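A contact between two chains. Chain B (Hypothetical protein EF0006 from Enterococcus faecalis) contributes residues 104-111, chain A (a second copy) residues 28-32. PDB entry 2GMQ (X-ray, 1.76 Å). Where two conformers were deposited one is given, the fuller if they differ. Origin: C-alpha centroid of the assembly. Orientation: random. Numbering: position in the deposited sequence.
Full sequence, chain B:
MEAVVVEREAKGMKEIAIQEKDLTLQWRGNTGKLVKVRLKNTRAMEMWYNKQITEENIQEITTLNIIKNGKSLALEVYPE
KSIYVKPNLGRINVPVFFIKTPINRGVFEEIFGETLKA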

# COMPACT_ATOMS: atom_id res chain seq x y z
N ASN B 104 8.16 -23.02 -3.11
CA ASN B 104 6.73 -23.00 -2.96
C ASN B 104 6.28 -21.84 -2.08
O ASN B 104 7.11 -21.22 -1.33
CB ASN B 104 6.19 -24.36 -2.44
CG ASN B 104 6.20 -25.44 -3.55
OD1 ASN B 104 7.23 -25.57 -4.27
ND2 ASN B 104 5.13 -26.24 -3.67
N ARG B 105 5.00 -21.53 -2.16
CA ARG B 105 4.49 -20.28 -1.55
C ARG B 105 4.75 -20.27 -0.05
O ARG B 105 5.05 -19.18 0.47
CB ARG B 105 3.01 -20.05 -1.87
CG ARG B 105 2.59 -18.62 -1.44
CD ARG B 105 1.17 -18.31 -1.94
NE ARG B 105 0.98 -16.90 -1.65
CZ ARG B 105 0.12 -16.18 -2.26
NH1 ARG B 105 -0.62 -16.74 -3.18
NH2 ARG B 105 0.01 -14.91 -1.90
N GLY B 106 4.62 -21.43 0.64
CA GLY B 106 4.71 -21.44 2.13
C GLY B 106 6.09 -20.99 2.58
O GLY B 106 6.21 -20.10 3.41
N VAL B 107 7.13 -21.59 1.98
CA VAL B 107 8.50 -21.26 2.42
C VAL B 107 8.82 -19.82 2.00
O VAL B 107 9.47 -19.06 2.77
CB VAL B 107 9.58 -22.28 1.90
CG1 VAL B 107 10.97 -21.67 1.93
CG2 VAL B 107 9.56 -23.54 2.81
N PHE B 108 8.35 -19.44 0.82
CA PHE B 108 8.57 -18.04 0.38
C PHE B 108 8.01 -17.05 1.42
O PHE B 108 8.71 -16.13 1.85
CB PHE B 108 7.86 -17.82 -0.97
CG PHE B 108 8.18 -16.44 -1.59
CD1 PHE B 108 9.24 -16.33 -2.45
CD2 PHE B 108 7.34 -15.35 -1.36
CE1 PHE B 108 9.57 -15.13 -3.09
CE2 PHE B 108 7.70 -14.08 -1.99
CZ PHE B 108 8.76 -14.02 -2.84
N GLU B 109 6.76 -17.29 1.86
CA GLU B 109 6.07 -16.46 2.89
C GLU B 109 6.86 -16.51 4.20
O GLU B 109 6.97 -15.53 4.88
CB GLU B 109 4.62 -16.94 3.13
CG GLU B 109 3.65 -16.86 1.93
CD GLU B 109 3.78 -15.62 1.04
OE1 GLU B 109 2.78 -15.16 0.46
OE2 GLU B 109 4.88 -15.11 0.86
N GLU B 110 7.36 -17.71 4.55
CA GLU B 110 8.14 -17.91 5.81
C GLU B 110 9.37 -16.96 5.71
O GLU B 110 9.64 -16.20 6.68
CB GLU B 110 8.69 -19.31 5.91
CG GLU B 110 7.82 -20.33 6.57
CD GLU B 110 7.70 -20.08 8.03
OE1 GLU B 110 8.74 -20.12 8.76
OE2 GLU B 110 6.53 -19.85 8.45
N ILE B 111 10.14 -17.06 4.65
CA ILE B 111 11.35 -16.18 4.43
C ILE B 111 11.04 -14.70 4.58
O ILE B 111 11.69 -13.97 5.39
CB ILE B 111 12.08 -16.43 3.07
CG1 ILE B 111 12.50 -17.93 3.03
CG2 ILE B 111 13.23 -15.41 2.86
CD1 ILE B 111 12.87 -18.44 1.60
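Chain A, residues 28-32: RGNTG

A short irregular segment of one chain, led by an asparagine side chain, docks on the first two turns of a helix in a second copy of the same protein, a small contact with polar bonds at its heart that buries 220 Å² over both sides. It illustrates how one side-chain amide can bond both to a helix carbonyl and to a side chain one turn further on.

Chain B is helical from Arg B105 onward. Chain A forms neither regular helix nor strand: Gly A29 (phi/psi 63/20°) and Asn A30 (66/-19°) both have positive phi, whereas Thr A31 (-125/-4°) returns to negative phi. The bend is held by a hydrogen bond from Gly A32 N to Arg A28 O, 2.8 Å, with a weak one from Thr A31 N to the same Arg A28 O, 3.4 Å.

From Gly A29 to Thr A31 the chain runs obliquely against the helix direction. The closest CA atoms are Gly B106 CA and Asn A30 CA, 5.1 Å apart; Gly A29 O comes within 4.1 Å of Gly B106 CA. Asn A30, in the m rotamer, points toward the helix, and its amide bridges one turn of it. Asn A30 ND2 donates a weak hydrogen bond to Gly B106 O (3.0 Å, 132°) and a straighter one to Glu B110 OE2 (3.2 Å, 159°). Gly B106 O also accepts the helical bond from Glu B110 N at 2.9 Å, so the asparagine joins a carbonyl already in use. A water completes the polar link, donating to Asn A30 OD1 at 3.0 Å and to Glu B110 OE2 at 3.1 Å.

Van der Waals contacts accompany these bonds. Thr A31, also pointing toward the helix, brings its CG2 methyl to 3.5 Å from Gly B106 N and 4.1 Å from Arg B105 CB. Glu B109 CB rests 3.9 Å from Asn A30 CG, while its carboxylate leads away to a salt bridge within chain B, Arg B105 NE to Glu B109 OE1, 3.3 Å.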

# COMPACT_ATOMS: atom_id res chain seq x y z
N ARG A 28 -2.68 -21.74 8.37
CA ARG A 28 -1.88 -22.84 8.89
C ARG A 28 -0.82 -23.22 7.86
O ARG A 28 -1.11 -23.49 6.70
CB ARG A 28 -2.74 -24.05 9.30
CG ARG A 28 -1.98 -25.10 10.11
CD ARG A 28 -2.17 -24.94 11.64
NE ARG A 28 -3.55 -25.17 12.05
CZ ARG A 28 -4.06 -24.85 13.25
NH1 ARG A 28 -3.31 -24.26 14.18
NH2 ARG A 28 -5.34 -25.11 13.50
N GLY A 29 0.46 -23.20 8.29
CA GLY A 29 1.50 -23.44 7.31
C GLY A 29 1.62 -22.43 6.18
O GLY A 29 2.26 -22.73 5.20
N ASN A 30 1.07 -21.23 6.36
CA ASN A 30 1.02 -20.13 5.39
C ASN A 30 0.17 -20.44 4.19
O ASN A 30 -0.23 -19.53 3.53
CB ASN A 30 2.43 -19.77 4.85
CG ASN A 30 3.33 -19.33 5.93
OD1 ASN A 30 2.91 -18.60 6.81
ND2 ASN A 30 4.54 -19.81 5.90
N THR A 31 -0.13 -21.72 3.91
CA THR A 31 -0.88 -22.02 2.67
C THR A 31 -2.16 -22.83 2.95
O THR A 31 -2.88 -23.21 1.97
CB THR A 31 0.00 -22.87 1.68
OG1 THR A 31 0.44 -24.11 2.28
CG2 THR A 31 1.20 -22.09 1.25
N GLY A 32 -2.37 -23.23 4.20
CA GLY A 32 -3.44 -24.22 4.50
C GLY A 32 -4.69 -23.50 4.89
O GLY A 32 -5.09 -22.48 4.27
O HOH W 1 5.09 -17.13 8.30